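Local coordinates for protein type III restriction-modification enzyme EcoP15I Mod subunit (PDB 4ZCF) that methylates adenine at N6 within 5'-CAGCAG-3' DNA sites on one strand only, using S-adenosyl-L-methionine, and joins the Res subunit for DNA restriction, at residues Y331-P336 with M347-P352; K340-P345 with K373-K378. One frame throughout, in Å; residues are numbered along the deposited sequence.

Contact 1 of 2, residues Y331-P336 with M347-P352. With nucleotides of chain E.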
loop_
_atom_site.group_PDB
_atom_site.type_symbol
_atom_site.label_atom_id
_atom_site.label_comp_id
_atom_site.label_asym_id
_atom_site.label_seq_id
_atom_site.Cartn_x
_atom_site.Cartn_y
_atom_site.Cartn_z
ATOM N N TYR A 331 0.660 -33.516 25.758
ATOM C CA TYR A 331 -0.270 -33.870 26.836
ATOM C C TYR A 331 -1.102 -35.088 26.418
ATOM O O TYR A 331 -1.062 -35.474 25.253
ATOM C CB TYR A 331 -1.161 -32.668 27.265
ATOM C CG TYR A 331 -1.888 -31.999 26.121
ATOM C CD1 TYR A 331 -3.080 -32.519 25.628
ATOM C CD2 TYR A 331 -1.379 -30.848 25.522
ATOM C CE1 TYR A 331 -3.733 -31.928 24.550
ATOM C CE2 TYR A 331 -2.023 -30.254 24.439
ATOM C CZ TYR A 331 -3.192 -30.807 23.947
ATOM O OH TYR A 331 -3.851 -30.229 22.896
ATOM N N ASP A 332 -1.844 -35.685 27.356
ATOM C CA ASP A 332 -2.656 -36.863 27.085
ATOM C C ASP A 332 -4.113 -36.528 26.802
ATOM O O ASP A 332 -4.761 -35.852 27.609
ATOM C CB ASP A 332 -2.591 -37.877 28.259
ATOM C CG ASP A 332 -1.297 -38.655 28.463
ATOM O OD1 ASP A 332 -0.343 -38.454 27.674
ATOM O OD2 ASP A 332 -1.237 -39.459 29.417
ATOM N N ILE A 333 -4.641 -37.054 25.677
ATOM C CA ILE A 333 -6.055 -36.935 25.316
ATOM C C ILE A 333 -6.613 -38.351 25.487
ATOM O O ILE A 333 -6.164 -39.280 24.808
ATOM C CB ILE A 333 -6.297 -36.314 23.908
ATOM C CG1 ILE A 333 -5.663 -34.890 23.833
ATOM C CG2 ILE A 333 -7.796 -36.288 23.584
ATOM C CD1 ILE A 333 -5.533 -34.327 22.567
ATOM N N ILE A 334 -7.516 -38.529 26.466
ATOM C CA ILE A 334 -8.053 -39.840 26.799
ATOM C C ILE A 334 -9.159 -40.296 25.892
ATOM O O ILE A 334 -10.128 -39.569 25.667
ATOM C CB ILE A 334 -8.279 -40.037 28.336
ATOM C CG1 ILE A 334 -7.030 -40.668 29.010
ATOM C CG2 ILE A 334 -9.551 -40.852 28.678
ATOM C CD1 ILE A 334 -5.807 -39.758 29.182
ATOM N N HIS A 335 -8.971 -41.501 25.331
ATOM C CA HIS A 335 -9.937 -42.164 24.468
ATOM C C HIS A 335 -11.200 -42.489 25.314
ATOM O O HIS A 335 -11.063 -42.933 26.455
ATOM C CB HIS A 335 -9.309 -43.420 23.845
ATOM C CG HIS A 335 -10.127 -43.981 22.731
ATOM N ND1 HIS A 335 -11.101 -44.944 22.963
ATOM C CD2 HIS A 335 -10.140 -43.649 21.420
ATOM C CE1 HIS A 335 -11.659 -45.172 21.787
ATOM N NE2 HIS A 335 -11.109 -44.421 20.827
ATOM N N PRO A 336 -12.428 -42.183 24.834
ATOM C CA PRO A 336 -13.619 -42.406 25.675
ATOM C C PRO A 336 -14.019 -43.854 25.944
ATOM O O PRO A 336 -14.826 -44.073 26.842
ATOM C CB PRO A 336 -14.734 -41.652 24.937
ATOM C CG PRO A 336 -14.082 -40.916 23.838
ATOM C CD PRO A 336 -12.806 -41.610 23.530
ATOM N N MET A 347 4.832 -34.103 15.896
ATOM C CA MET A 347 5.278 -32.786 16.380
ATOM C C MET A 347 4.465 -32.301 17.579
ATOM O O MET A 347 4.646 -31.166 18.038
ATOM C CB MET A 347 5.213 -31.744 15.239
ATOM C CG MET A 347 6.062 -32.067 14.034
ATOM S SD MET A 347 7.802 -32.313 14.455
ATOM C CE MET A 347 8.449 -32.538 12.846
ATOM N N GLY A 348 3.615 -33.177 18.100
ATOM C CA GLY A 348 2.734 -32.867 19.220
ATOM C C GLY A 348 1.541 -32.077 18.724
ATOM O O GLY A 348 1.393 -31.890 17.514
ATOM N N TYR A 349 0.720 -31.559 19.645
ATOM C CA TYR A 349 -0.479 -30.777 19.317
ATOM C C TYR A 349 -0.218 -29.308 18.979
ATOM O O TYR A 349 0.865 -28.808 19.275
ATOM C CB TYR A 349 -1.540 -30.914 20.426
ATOM C CG TYR A 349 -1.938 -32.351 20.687
ATOM C CD1 TYR A 349 -2.734 -33.051 19.784
ATOM C CD2 TYR A 349 -1.494 -33.022 21.822
ATOM C CE1 TYR A 349 -3.095 -34.377 20.012
ATOM C CE2 TYR A 349 -1.862 -34.345 22.069
ATOM C CZ TYR A 349 -2.648 -35.024 21.153
ATOM O OH TYR A 349 -3.026 -36.321 21.399
ATOM N N ARG A 350 -1.208 -28.643 18.309
ATOM C CA ARG A 350 -1.215 -27.207 17.956
ATOM C C ARG A 350 -2.032 -26.405 18.989
ATOM O O ARG A 350 -1.964 -25.169 19.006
ATOM C CB ARG A 350 -1.810 -26.965 16.545
ATOM C CG ARG A 350 -3.330 -27.258 16.414
ATOM C CD ARG A 350 -3.880 -27.004 15.037
ATOM N NE ARG A 350 -3.128 -27.733 14.015
ATOM C CZ ARG A 350 -3.350 -27.651 12.709
ATOM N NH1 ARG A 350 -4.306 -26.857 12.238
ATOM N NH2 ARG A 350 -2.600 -28.337 11.860
ATOM N N PHE A 351 -2.855 -27.120 19.793
ATOM C CA PHE A 351 -3.738 -26.553 20.805
ATOM C C PHE A 351 -3.175 -26.728 22.191
ATOM O O PHE A 351 -2.719 -27.830 22.487
ATOM C CB PHE A 351 -5.117 -27.246 20.785
ATOM C CG PHE A 351 -5.875 -27.157 19.490
ATOM C CD1 PHE A 351 -6.538 -25.985 19.130
ATOM C CD2 PHE A 351 -5.952 -28.252 18.635
ATOM C CE1 PHE A 351 -7.231 -25.897 17.919
ATOM C CE2 PHE A 351 -6.665 -28.169 17.432
ATOM C CZ PHE A 351 -7.296 -26.987 17.084
ATOM N N PRO A 352 -3.265 -25.707 23.089
ATOM C CA PRO A 352 -2.872 -25.925 24.496
ATOM C C PRO A 352 -3.957 -26.784 25.160
ATOM O O PRO A 352 -5.097 -26.740 24.703
ATOM C CB PRO A 352 -2.893 -24.505 25.094
ATOM C CG PRO A 352 -3.068 -23.558 23.949
ATOM C CD PRO A 352 -3.793 -24.342 22.898
ATOM P P DC E 13 -5.173 -21.720 20.450
ATOM O OP1 DC E 13 -5.927 -21.497 21.701
ATOM O OP2 DC E 13 -4.510 -23.032 20.243
ATOM O "O5'" DC E 13 -6.174 -21.537 19.235
ATOM C "C5'" DC E 13 -5.917 -22.526 18.184
ATOM C "C4'" DC E 13 -4.943 -22.056 17.104
ATOM O "O4'" DC E 13 -3.522 -22.093 17.412
ATOM C "C3'" DC E 13 -4.920 -22.865 15.841
ATOM O "O3'" DC E 13 -6.234 -22.882 15.286
ATOM C "C2'" DC E 13 -3.935 -21.960 15.109
ATOM C "C1'" DC E 13 -2.905 -21.660 16.198
ATOM N N1 DC E 13 -1.494 -22.168 15.902
ATOM C C2 DC E 13 -0.795 -21.729 14.745
ATOM O O2 DC E 13 -1.293 -20.895 13.978
ATOM N N3 DC E 13 0.483 -22.164 14.525
ATOM C C4 DC E 13 1.074 -23.015 15.372
ATOM N N4 DC E 13 2.332 -23.392 15.096
ATOM C C5 DC E 13 0.395 -23.477 16.542
ATOM C C6 DC E 13 -0.867 -23.050 16.760
ATOM P P DG E 15 -9.697 -22.325 9.406
ATOM O OP1 DG E 15 -10.241 -21.089 8.798
ATOM O OP2 DG E 15 -10.132 -22.749 10.762
ATOM O "O5'" DG E 15 -9.850 -23.608 8.447
ATOM C "C5'" DG E 15 -9.809 -23.450 7.018
ATOM C "C4'" DG E 15 -9.258 -24.657 6.267
ATOM O "O4'" DG E 15 -7.856 -24.861 6.588
ATOM C "C3'" DG E 15 -9.967 -26.013 6.463
ATOM O "O3'" DG E 15 -9.967 -26.732 5.230
ATOM C "C2'" DG E 15 -9.037 -26.731 7.431
ATOM C "C1'" DG E 15 -7.698 -26.238 6.871
ATOM N N9 DG E 15 -6.560 -26.487 7.725
ATOM C C8 DG E 15 -6.607 -26.725 9.082
ATOM N N7 DG E 15 -5.424 -26.869 9.597
ATOM C C5 DG E 15 -4.550 -26.827 8.501
ATOM C C6 DG E 15 -3.136 -26.915 8.460
ATOM O O6 DG E 15 -2.396 -27.210 9.421
ATOM N N1 DG E 15 -2.612 -26.730 7.166
ATOM C C2 DG E 15 -3.380 -26.445 6.055
ATOM N N2 DG E 15 -2.745 -26.308 4.881
ATOM N N3 DG E 15 -4.703 -26.308 6.093
ATOM C C4 DG E 15 -5.230 -26.542 7.334
ATOM P P DT E 14 -6.609 -23.537 13.879
ATOM O OP1 DT E 14 -8.075 -23.399 13.711
ATOM O OP2 DT E 14 -5.978 -24.865 13.883
ATOM O "O5'" DT E 14 -5.852 -22.536 12.880
ATOM C "C5'" DT E 14 -6.400 -21.320 12.352
ATOM C "C4'" DT E 14 -6.531 -21.385 10.830
ATOM O "O4'" DT E 14 -5.233 -21.467 10.208
ATOM C "C3'" DT E 14 -7.281 -22.586 10.283
ATOM O "O3'" DT E 14 -8.137 -22.073 9.350
ATOM C "C2'" DT E 14 -6.260 -23.512 9.619
ATOM C "C1'" DT E 14 -5.102 -22.585 9.323
ATOM N N1 DT E 14 -3.705 -23.159 9.426
ATOM C C2 DT E 14 -2.883 -23.240 8.296
ATOM O O2 DT E 14 -3.211 -22.955 7.160
ATOM N N3 DT E 14 -1.609 -23.702 8.519
ATOM C C4 DT E 14 -1.069 -24.053 9.742
ATOM O O4 DT E 14 0.093 -24.446 9.767
ATOM C C5 DT E 14 -1.962 -23.950 10.890
ATOM C C7 DT E 14 -1.501 -24.354 12.259
ATOM C C6 DT E 14 -3.220 -23.510 10.683
HETATM O O HOH W 1 -2.949 -38.099 23.586
#
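Y331 and Y349 form an offset stack, with ring centroids 4.7 Å apart and planes inclined by 24°. The overlap is partial: CD2 of Y349 lies over the rim of the Y331 face, 3.5 Å from Y331 CZ. Y331 reaches this position with CG in the crowded place between the backbone N and carbonyl carbon (chi1 53°), which brings the hydroxyl end closer to 347-352 than its CB. Its OH donates to F351 O over 2.7 Å. The carbonyl oxygen lies in the plane of the Y331 ring, whereas the hydroxyl stands above the carbonyl plane. I333 approaches Y349 on the same side of its ring as Y331, but near the phenolic tip, where I333 CD1 makes a CH-pi contact 3.7 Å from the Y349 ring centroid. A water in the plane of the Y349 ring links Y349 OH to I333 N, accepting from the amide. Both segments belong to the long connection between strand 313-318 and helix 353-361, in a lobe far from the centre of the chain that is consistent with a target recognition domain. From R350, the residue after Y349, the chain turns to DNA. R350, bent at chi3 (54°), presents its guanidinium edge to the guanine of DG15 of chain E. NH1 of R350 donates to DG15 N7 over 2.9 Å, and NH2 of R350 to DG15 O6 over 2.7 Å, the classic paired arginine-guanine reading of the major groove. R350 NH1 also bonds DT14 OP2 of chain E at 3.1 Å, while the DT14 methyl C7 sits over the centre of the guanidinium. A bond from R350 NE to H322 O further fixes the rotation of the group. P352, at the N-cap position, leads into helix 353-361, whose L353 and M356 pack against Y331.

Contact 2 of 2, residues K340-P345 with K373-K378. With nucleotides of chain D.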
loop_
_atom_site.group_PDB
_atom_site.type_symbol
_atom_site.label_atom_id
_atom_site.label_comp_id
_atom_site.label_asym_id
_atom_site.label_seq_id
_atom_site.Cartn_x
_atom_site.Cartn_y
_atom_site.Cartn_z
ATOM N N LYS A 340 -7.304 -45.081 27.396
ATOM C CA LYS A 340 -5.854 -44.923 27.232
ATOM C C LYS A 340 -5.550 -43.638 26.414
ATOM O O LYS A 340 -6.417 -43.205 25.643
ATOM C CB LYS A 340 -5.255 -46.157 26.527
ATOM C CG LYS A 340 -5.078 -47.358 27.442
ATOM C CD LYS A 340 -4.108 -48.362 26.863
ATOM C CE LYS A 340 -3.845 -49.505 27.815
ATOM N NZ LYS A 340 -3.044 -50.590 27.178
ATOM N N PRO A 341 -4.354 -43.002 26.561
ATOM C CA PRO A 341 -4.060 -41.791 25.765
ATOM C C PRO A 341 -3.980 -42.075 24.260
ATOM O O PRO A 341 -3.356 -43.062 23.838
ATOM C CB PRO A 341 -2.702 -41.322 26.311
ATOM C CG PRO A 341 -2.520 -42.041 27.600
ATOM C CD PRO A 341 -3.205 -43.351 27.419
ATOM N N CYS A 342 -4.633 -41.216 23.449
ATOM C CA CYS A 342 -4.668 -41.338 21.996
ATOM C C CYS A 342 -3.282 -41.084 21.392
ATOM O O CYS A 342 -2.490 -40.339 21.989
ATOM C CB CYS A 342 -5.716 -40.402 21.405
ATOM S SG CYS A 342 -7.404 -40.712 21.990
ATOM N N LYS A 343 -2.987 -41.699 20.213
ATOM C CA LYS A 343 -1.705 -41.515 19.538
ATOM C C LYS A 343 -1.481 -40.023 19.267
ATOM O O LYS A 343 -2.388 -39.314 18.807
ATOM C CB LYS A 343 -1.594 -42.339 18.252
ATOM C CG LYS A 343 -0.158 -42.396 17.691
ATOM C CD LYS A 343 -0.025 -43.320 16.476
ATOM C CE LYS A 343 -0.433 -42.692 15.149
ATOM N NZ LYS A 343 -1.502 -43.467 14.452
ATOM N N GLN A 344 -0.294 -39.559 19.640
ATOM C CA GLN A 344 0.117 -38.181 19.537
ATOM C C GLN A 344 0.749 -37.885 18.171
ATOM O O GLN A 344 1.562 -38.690 17.694
ATOM C CB GLN A 344 1.124 -37.893 20.652
ATOM C CG GLN A 344 0.674 -36.849 21.652
ATOM C CD GLN A 344 1.767 -36.569 22.656
ATOM O OE1 GLN A 344 2.968 -36.708 22.369
ATOM N NE2 GLN A 344 1.375 -36.174 23.865
ATOM N N PRO A 345 0.456 -36.712 17.548
ATOM C CA PRO A 345 1.132 -36.371 16.279
ATOM C C PRO A 345 2.640 -36.291 16.492
ATOM O O PRO A 345 3.075 -36.003 17.605
ATOM C CB PRO A 345 0.562 -34.984 15.942
ATOM C CG PRO A 345 -0.703 -34.896 16.681
ATOM C CD PRO A 345 -0.464 -35.637 17.961
ATOM N N LYS A 373 -5.245 -44.170 16.905
ATOM C CA LYS A 373 -5.635 -43.202 15.875
ATOM C C LYS A 373 -5.548 -41.747 16.429
ATOM O O LYS A 373 -6.107 -41.460 17.494
ATOM C CB LYS A 373 -7.069 -43.543 15.385
ATOM C CG LYS A 373 -7.749 -42.575 14.411
ATOM C CD LYS A 373 -7.136 -42.574 13.016
ATOM C CE LYS A 373 -7.701 -41.455 12.167
ATOM N NZ LYS A 373 -7.295 -40.083 12.632
ATOM N N ILE A 374 -4.829 -40.844 15.704
ATOM C CA ILE A 374 -4.713 -39.432 16.082
ATOM C C ILE A 374 -6.094 -38.833 15.933
ATOM O O ILE A 374 -6.806 -39.199 14.992
ATOM C CB ILE A 374 -3.670 -38.646 15.239
ATOM C CG1 ILE A 374 -2.262 -39.307 15.263
ATOM C CG2 ILE A 374 -3.601 -37.174 15.652
ATOM C CD1 ILE A 374 -1.249 -38.717 14.150
ATOM N N ILE A 375 -6.493 -37.949 16.879
ATOM C CA ILE A 375 -7.801 -37.285 16.865
ATOM C C ILE A 375 -8.010 -36.363 15.659
ATOM O O ILE A 375 -7.055 -35.851 15.055
ATOM C CB ILE A 375 -8.139 -36.551 18.195
ATOM C CG1 ILE A 375 -7.042 -35.554 18.624
ATOM C CG2 ILE A 375 -8.511 -37.521 19.290
ATOM C CD1 ILE A 375 -7.578 -34.401 19.360
ATOM N N GLU A 376 -9.278 -36.128 15.345
ATOM C CA GLU A 376 -9.682 -35.249 14.264
ATOM C C GLU A 376 -10.698 -34.254 14.813
ATOM O O GLU A 376 -11.249 -34.449 15.904
ATOM C CB GLU A 376 -10.295 -36.066 13.103
ATOM C CG GLU A 376 -9.328 -37.042 12.453
ATOM C CD GLU A 376 -9.900 -37.974 11.400
ATOM O OE1 GLU A 376 -11.104 -37.851 11.071
ATOM O OE2 GLU A 376 -9.135 -38.831 10.899
ATOM N N LEU A 377 -10.943 -33.191 14.041
ATOM C CA LEU A 377 -11.925 -32.157 14.352
ATOM C C LEU A 377 -13.135 -32.250 13.413
ATOM O O LEU A 377 -12.977 -32.322 12.192
ATOM C CB LEU A 377 -11.281 -30.776 14.238
ATOM C CG LEU A 377 -10.458 -30.346 15.414
ATOM C CD1 LEU A 377 -9.279 -29.509 14.960
ATOM C CD2 LEU A 377 -11.319 -29.579 16.414
ATOM N N LYS A 378 -14.335 -32.270 13.979
ATOM C CA LYS A 378 -15.559 -32.321 13.184
ATOM C C LYS A 378 -15.811 -30.923 12.615
ATOM O O LYS A 378 -15.926 -29.928 13.356
ATOM C CB LYS A 378 -16.730 -32.833 14.030
ATOM C CG LYS A 378 -17.948 -33.247 13.235
ATOM C CD LYS A 378 -18.864 -34.033 14.111
ATOM C CE LYS A 378 -20.267 -34.106 13.584
ATOM N NZ LYS A 378 -21.127 -35.023 14.403
ATOM P P DC D 4 -3.469 -41.248 11.869
ATOM O OP1 DC D 4 -3.507 -42.199 13.005
ATOM O OP2 DC D 4 -4.414 -40.109 11.861
ATOM O "O5'" DC D 4 -1.967 -40.725 11.639
ATOM C "C5'" DC D 4 -1.102 -41.473 10.815
ATOM C "C4'" DC D 4 0.026 -40.682 10.187
ATOM O "O4'" DC D 4 -0.335 -40.186 8.877
ATOM C "C3'" DC D 4 0.634 -39.520 10.957
ATOM O "O3'" DC D 4 2.078 -39.603 10.894
ATOM C "C2'" DC D 4 0.056 -38.311 10.219
ATOM C "C1'" DC D 4 -0.050 -38.797 8.778
ATOM N N1 DC D 4 -1.159 -38.185 7.958
ATOM C C2 DC D 4 -0.960 -37.903 6.599
ATOM O O2 DC D 4 0.161 -38.028 6.106
ATOM N N3 DC D 4 -1.998 -37.408 5.871
ATOM C C4 DC D 4 -3.188 -37.171 6.436
ATOM N N4 DC D 4 -4.166 -36.662 5.678
ATOM C C5 DC D 4 -3.436 -37.506 7.800
ATOM C C6 DC D 4 -2.407 -37.997 8.504
ATOM P P DA D 3 -8.684 -43.864 9.436
ATOM O OP1 DA D 3 -8.540 -44.736 10.618
ATOM O OP2 DA D 3 -9.687 -42.775 9.482
ATOM O "O5'" DA D 3 -7.246 -43.251 9.088
ATOM C "C5'" DA D 3 -6.121 -44.079 8.928
ATOM C "C4'" DA D 3 -4.872 -43.245 8.792
ATOM O "O4'" DA D 3 -4.745 -42.739 7.447
ATOM C "C3'" DA D 3 -4.825 -42.036 9.711
ATOM O "O3'" DA D 3 -3.692 -42.130 10.552
ATOM C "C2'" DA D 3 -4.794 -40.813 8.793
ATOM C "C1'" DA D 3 -4.323 -41.393 7.473
ATOM N N9 DA D 3 -4.949 -40.765 6.317
ATOM C C8 DA D 3 -6.283 -40.521 6.075
ATOM N N7 DA D 3 -6.524 -39.996 4.893
ATOM C C5 DA D 3 -5.266 -39.931 4.325
ATOM C C6 DA D 3 -4.817 -39.500 3.076
ATOM N N6 DA D 3 -5.637 -39.023 2.127
ATOM N N1 DA D 3 -3.478 -39.546 2.853
ATOM C C2 DA D 3 -2.639 -40.004 3.796
ATOM N N3 DA D 3 -2.964 -40.471 4.994
ATOM C C4 DA D 3 -4.290 -40.400 5.184
ATOM P P DA D 5 3.126 -38.709 11.746
ATOM O OP1 DA D 5 4.367 -39.524 11.874
ATOM O OP2 DA D 5 2.496 -38.161 12.986
ATOM O "O5'" DA D 5 3.413 -37.500 10.727
ATOM C "C5'" DA D 5 4.133 -37.590 9.516
ATOM C "C4'" DA D 5 3.987 -36.327 8.676
ATOM O "O4'" DA D 5 2.633 -36.141 8.180
ATOM C "C3'" DA D 5 4.373 -35.007 9.328
ATOM O "O3'" DA D 5 5.393 -34.460 8.508
ATOM C "C2'" DA D 5 3.086 -34.179 9.361
ATOM C "C1'" DA D 5 2.285 -34.774 8.216
ATOM N N9 DA D 5 0.834 -34.648 8.334
ATOM C C8 DA D 5 0.100 -34.734 9.473
ATOM N N7 DA D 5 -1.187 -34.529 9.290
ATOM C C5 DA D 5 -1.319 -34.253 7.940
ATOM C C6 DA D 5 -2.437 -33.966 7.116
ATOM N N6 DA D 5 -3.696 -33.882 7.587
ATOM N N1 DA D 5 -2.212 -33.721 5.794
ATOM C C2 DA D 5 -0.961 -33.827 5.339
ATOM N N3 DA D 5 0.161 -34.078 6.027
ATOM C C4 DA D 5 -0.074 -34.301 7.332
HETATM O O HOH W 2 -4.313 -37.675 19.269
#
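This is a DNA-backbone site, where the loop 340-345 and the residues leading into strand 376-380 together hold the phosphate of DC4 of chain D. Three donors hold its two non-bridging oxygens. K343 runs out with CG anti to the backbone N (chi1 -168°), then bends at chi3 and chi4 so that NZ reaches DC4 OP1 at 2.8 Å and also bonds N372 O. The same oxygen takes a longer but nearly straight bond from the backbone, I374 N to DC4 OP1 at 3.3 Å with an N-H...O angle of 170°. K373 serves the other oxygen: its chain, bent at chi2 and chi4, curls forward along its own segment toward I374 O and E376, and K373 NZ lies 3.0 Å from DC4 OP2. That ammonium is also tied down within the segment, donating to I374 O in the carbonyl plane and forming a salt bridge to E376, with K373 NZ 2.8 Å from E376 OE2. E376, itself held by Q319, thus lies in the second shell and helps position K373. The phosphate and E376 would be expected to offset the repulsion between the two lysines. I374 is the apolar centre between the loops: the I374 and P345 side chains cross obliquely, I374 CG2 lying 3.8 Å from P345 CG, and I374 CG1 lies 3.8 Å from K343 CE. Its CD1 extends to the sugar-phosphate chain, 3.3 Å from DC4 O5'. The backbones are joined through a water that donates to K343 O and accepts from I375 N, and I374 CA makes a CA-H...O contact with K343 O. Beyond this site, strand 376-380 runs between strands 313-318 and 365-366 in a four-stranded antiparallel sheet, and I375 packs on I365 and on M356 of helix 353-361.

Contact 1 is buried and aromatic, closing the long loop before helix 353-361 upon itself; contact 2 is partly buried and ties that loop to the residues entering strand 376-380. Their centres are 7 Å apart, and the segments alternate along the chain. They meet through a probable backbone bond between I333 and C342, through Q344 NE2 on Y331 O, and through Q344 packing on Y349. M356 of helix 353-361 touches both. Their DNA chemistry differs: at contact 1 an arginine reads a guanine edge on chain E, whereas contact 2 grips a phosphate of chain D with lysines and a main-chain amide, a backbone grip that would not by itself depend on the base.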